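Local structure of family 88 glycosyl hydrolase (Bacteroides thetaiotaomicron, 5NOA) at residues A[142-147]-A[166-171]; A[160-165]-A[187-192]. The protein probably acts as a gut-bacterial polysaccharide lyase that removes rhamnose caps from complex arabinogalactan proteins such as those of gum arabic, although its family is assigned hydrolase activity. One frame throughout, in Å; residues are numbered along the deposited sequence. Where two conformers were deposited one is given.

Contact 1: residues A[142-147]-A[166-171]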
# COMPACT_ATOMS: atom_id res chain seq x y z
N GLU A 142 13.41 -0.30 18.10
CA GLU A 142 14.84 0.03 18.10
C GLU A 142 15.18 0.80 16.83
O GLU A 142 15.82 1.83 16.86
CB GLU A 142 15.68 -1.25 18.17
CG GLU A 142 17.17 -0.97 18.11
CD GLU A 142 18.04 -2.20 17.86
OE1 GLU A 142 17.56 -3.27 17.40
OE2 GLU A 142 19.27 -2.06 18.12
N VAL A 143 14.72 0.29 15.70
CA VAL A 143 15.05 0.88 14.42
C VAL A 143 14.38 2.22 14.27
O VAL A 143 15.06 3.21 13.91
CB VAL A 143 14.64 -0.08 13.28
CG1 VAL A 143 14.71 0.61 11.94
CG2 VAL A 143 15.52 -1.32 13.30
N MET A 144 13.07 2.30 14.50
CA MET A 144 12.41 3.57 14.24
C MET A 144 12.82 4.67 15.21
O MET A 144 12.96 5.82 14.84
CB MET A 144 10.88 3.42 14.23
CG MET A 144 10.32 2.44 13.19
SD MET A 144 11.07 2.51 11.54
CE MET A 144 10.66 4.17 11.01
N GLU A 145 13.04 4.30 16.47
CA GLU A 145 13.49 5.26 17.47
C GLU A 145 14.91 5.75 17.18
O GLU A 145 15.18 6.94 17.36
CB GLU A 145 13.24 4.74 18.88
CG GLU A 145 11.73 4.61 19.12
CD GLU A 145 11.26 3.72 20.26
OE1 GLU A 145 12.08 3.37 21.15
OE2 GLU A 145 10.04 3.37 20.28
N TYR A 146 15.81 4.88 16.70
CA TYR A 146 17.10 5.37 16.24
C TYR A 146 16.91 6.31 15.04
O TYR A 146 17.46 7.42 15.00
CB TYR A 146 18.03 4.22 15.84
CG TYR A 146 19.30 4.76 15.23
CD1 TYR A 146 20.28 5.36 16.04
CD2 TYR A 146 19.51 4.73 13.86
CE1 TYR A 146 21.41 5.92 15.47
CE2 TYR A 146 20.65 5.26 13.30
CZ TYR A 146 21.60 5.86 14.09
OH TYR A 146 22.73 6.40 13.54
N GLN A 147 16.13 5.90 14.06
CA GLN A 147 15.90 6.75 12.90
C GLN A 147 15.40 8.13 13.31
O GLN A 147 15.89 9.15 12.83
CB GLN A 147 14.92 6.09 11.96
CG GLN A 147 14.67 6.82 10.67
CD GLN A 147 13.88 5.99 9.70
OE1 GLN A 147 14.10 4.79 9.58
NE2 GLN A 147 12.97 6.64 8.98
N MET A 166 4.62 5.02 6.56
CA MET A 166 3.69 5.87 7.31
C MET A 166 2.87 5.08 8.31
O MET A 166 2.74 5.53 9.44
CB MET A 166 2.78 6.68 6.41
CG MET A 166 3.48 7.72 5.57
SD MET A 166 2.38 8.90 4.76
CE MET A 166 1.29 7.81 3.88
N PRO A 167 2.31 3.92 7.93
CA PRO A 167 1.51 3.17 8.91
C PRO A 167 2.32 2.55 10.04
O PRO A 167 1.76 2.25 11.10
CB PRO A 167 0.79 2.10 8.07
CG PRO A 167 0.91 2.63 6.65
CD PRO A 167 2.25 3.28 6.61
N VAL A 168 3.63 2.39 9.86
CA VAL A 168 4.49 2.01 10.97
C VAL A 168 4.45 3.06 12.06
O VAL A 168 4.39 2.76 13.24
CB VAL A 168 5.95 1.79 10.51
CG1 VAL A 168 6.88 1.52 11.71
CG2 VAL A 168 6.05 0.61 9.55
N MET A 169 4.47 4.32 11.63
CA MET A 169 4.49 5.44 12.58
C MET A 169 3.23 5.49 13.41
O MET A 169 3.26 5.65 14.63
CB MET A 169 4.73 6.76 11.86
CG MET A 169 5.93 6.79 10.92
SD MET A 169 7.52 6.39 11.67
CE MET A 169 8.00 8.01 12.25
N THR A 170 2.08 5.33 12.74
CA THR A 170 0.81 5.38 13.45
C THR A 170 0.62 4.13 14.32
O THR A 170 0.10 4.23 15.44
CB THR A 170 -0.36 5.59 12.48
OG1 THR A 170 -0.27 4.67 11.40
CG2 THR A 170 -0.38 6.98 11.90
N LYS A 171 0.98 2.94 13.83
CA LYS A 171 0.81 1.71 14.63
C LYS A 171 1.69 1.77 15.86
O LYS A 171 1.26 1.42 16.96
CB LYS A 171 1.09 0.50 13.78
CG LYS A 171 0.01 0.24 12.74
CD LYS A 171 0.41 -0.91 11.81
CE LYS A 171 -0.54 -1.08 10.67
NZ LYS A 171 -1.83 -1.68 11.09

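Contact 2: residues A[160-165]-A[187-192]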
# COMPACT_ATOMS: atom_id res chain seq x y z
N ASP A 160 6.59 4.95 -3.02
CA ASP A 160 6.13 3.71 -2.41
C ASP A 160 6.43 3.69 -0.93
O ASP A 160 5.71 3.05 -0.14
CB ASP A 160 6.77 2.42 -3.01
CG ASP A 160 7.01 2.43 -4.51
OD1 ASP A 160 6.93 3.45 -5.20
OD2 ASP A 160 7.27 1.33 -5.03
N GLY A 161 7.54 4.34 -0.54
CA GLY A 161 7.95 4.38 0.84
C GLY A 161 6.89 4.90 1.78
O GLY A 161 6.89 4.60 2.98
N LEU A 162 5.98 5.76 1.27
CA LEU A 162 4.91 6.26 2.07
C LEU A 162 3.99 5.15 2.56
O LEU A 162 3.61 5.12 3.74
CB LEU A 162 4.19 7.37 1.33
CG LEU A 162 5.07 8.60 1.02
CD1 LEU A 162 4.22 9.66 0.38
CD2 LEU A 162 5.79 9.14 2.22
N TYR A 163 3.62 4.21 1.69
CA TYR A 163 2.86 3.04 2.20
C TYR A 163 3.69 2.20 3.14
O TYR A 163 3.20 1.67 4.13
CB TYR A 163 2.40 2.15 1.06
CG TYR A 163 1.52 0.97 1.48
CD1 TYR A 163 0.18 1.13 1.62
CD2 TYR A 163 2.06 -0.26 1.78
CE1 TYR A 163 -0.62 0.08 1.99
CE2 TYR A 163 1.27 -1.32 2.19
CZ TYR A 163 -0.06 -1.16 2.28
OH TYR A 163 -0.90 -2.16 2.69
N MET A 164 4.97 2.05 2.83
CA MET A 164 5.81 1.13 3.60
C MET A 164 5.94 1.59 5.04
O MET A 164 5.93 0.75 5.94
CB MET A 164 7.22 1.00 3.01
CG MET A 164 7.33 0.55 1.57
SD MET A 164 6.34 -0.86 1.15
CE MET A 164 6.31 -0.79 -0.63
N VAL A 165 6.07 2.90 5.26
CA VAL A 165 6.49 3.39 6.55
C VAL A 165 5.46 4.27 7.26
O VAL A 165 5.42 4.26 8.49
CB VAL A 165 7.87 4.07 6.56
CG1 VAL A 165 8.45 4.10 7.95
CG2 VAL A 165 8.83 3.35 5.64
N GLU A 187 7.20 15.18 9.56
CA GLU A 187 8.44 15.68 9.00
C GLU A 187 8.85 14.87 7.76
O GLU A 187 9.21 15.43 6.72
CB GLU A 187 9.53 15.63 10.06
CG GLU A 187 10.84 16.17 9.54
CD GLU A 187 11.92 16.27 10.56
OE1 GLU A 187 11.76 15.82 11.70
OE2 GLU A 187 12.98 16.81 10.15
N TYR A 188 8.76 13.56 7.86
CA TYR A 188 9.18 12.71 6.75
C TYR A 188 8.23 12.82 5.56
O TYR A 188 8.67 12.80 4.41
CB TYR A 188 9.37 11.26 7.19
CG TYR A 188 10.43 11.01 8.26
CD1 TYR A 188 11.49 11.88 8.48
CD2 TYR A 188 10.33 9.89 9.07
CE1 TYR A 188 12.45 11.59 9.46
CE2 TYR A 188 11.23 9.62 10.05
CZ TYR A 188 12.30 10.48 10.24
OH TYR A 188 13.20 10.15 11.23
N LEU A 189 6.93 12.92 5.81
CA LEU A 189 5.98 13.07 4.72
C LEU A 189 6.12 14.45 4.09
O LEU A 189 6.04 14.58 2.87
CB LEU A 189 4.57 12.87 5.22
CG LEU A 189 3.46 13.13 4.20
CD1 LEU A 189 3.59 12.24 2.99
CD2 LEU A 189 2.11 12.93 4.82
N ALA A 190 6.36 15.48 4.90
CA ALA A 190 6.53 16.81 4.34
C ALA A 190 7.69 16.82 3.36
O ALA A 190 7.61 17.47 2.28
CB ALA A 190 6.71 17.84 5.46
N TYR A 191 8.78 16.12 3.67
CA TYR A 191 9.89 16.00 2.73
C TYR A 191 9.47 15.34 1.44
O TYR A 191 9.67 15.87 0.36
CB TYR A 191 11.02 15.18 3.33
CG TYR A 191 12.09 14.92 2.33
CD1 TYR A 191 13.01 15.90 2.05
CD2 TYR A 191 12.16 13.72 1.62
CE1 TYR A 191 13.98 15.73 1.09
CE2 TYR A 191 13.13 13.53 0.67
CZ TYR A 191 14.03 14.54 0.40
OH TYR A 191 14.98 14.36 -0.55
N ALA A 192 8.82 14.18 1.54
CA ALA A 192 8.40 13.45 0.36
C ALA A 192 7.47 14.31 -0.52
O ALA A 192 7.59 14.33 -1.75
CB ALA A 192 7.70 12.16 0.76

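Contact 1: residues A[142-147]-A[166-171]
M144 reaches from helix 135-149 into the face of helix 160-176 and meets two successive side chains there, V168 and M169, at two points along its own length. The first point is near the root, where M144 CG lies 3.9 Å from V168 CG1. The second is at the far end, where M144 CE comes to 3.9 Å from M169 SD. In both pairs the side chains cross at about a right angle, so each touches its partner over a short patch and not alongside. M144 bends at both its second and third torsions (chi2 -42°, chi3 -62°), which lets CG and CE face different neighbours. V168 leaves its backbone facing the other helix and offers the CG1 branch, whereas M169 sets out to one side of the contact, and the bends in its chain bring SD to the methyl of M144. The nearest alpha carbons, M144 CA and M169 CA, are 8.3 Å apart. F121 of helix 120-130 also packs on M144, and Q122 on V168; Y181 and K184 of helix 180-196 touch M144 and M169, respectively. The contact joins helices 135-149 and 160-176 of a mainly helical fold, consistent with the (alpha/alpha)6 barrel of the six-hairpin clan. With buried methyl, methylene and thioether groups doing the touching and no hydrogen bond between the segments, cohesion here probably comes from dispersion and the exclusion of water.

Contact 2: residues A[160-165]-A[187-192]
L162 of helix 160-176 carries the apolar contact, meeting L189 and A192, one turn apart on helix 180-196. The fork of L162 presents both methyls to a single branch of L189: L189 CD1 sits 3.7 Å from L162 CD1 and 3.9 Å from L162 CD2. The two leucines cross at about a right angle. L189 leaves its backbone to one side of the 160-165 segment, but with CG anti to the backbone N (chi1 175°) CD1 comes round to the fork. L162 CD2 does double duty, also lying 3.9 Å from A192 CB, a short side chain that lets the leucine come up close to the opposing helix. At the nearest point L162 CA and L189 CA are 7.4 Å apart. The two helices follow one another through a short connection and run antiparallel here; antiparallel helix packing of this kind is consistent with the (alpha/alpha)6 barrel of the six-hairpin glycosidase clan, to which the family belongs. Aromatic contacts lie beside L162. W156 packs on it and also meets Y188 edge to face, as does Y155, which ties the loop before helix 160-176 to the neighbouring helix 180-196. Polar interactions point elsewhere: Q122 NE2 donates to the backbone oxygens of Y163 and M164, Y163 OH is hydrogen-bonded with T63 OG1, and E187 forms a salt bridge with K184 on its own helix.

How the contacts relate
Helix 160-176 is common to both contacts: its earlier segment, 160-165, serves contact 2, and the directly following 166-171 serves contact 1. Along the chain the segments alternate, 142-147, 160-165, 166-171 and 187-192, and the shared helix packs against the one before it, 135-149, and the one after it, 180-196. The centres lie 12 Å apart, on the same side of the chain's centre, and the contacts touch directly: M144 CE is 3.8 Å from V165 CG1, and M166 SD is 4.0 Å from L189 CD1. Together they join three successive helices of the family 88 region through a largely apolar interface.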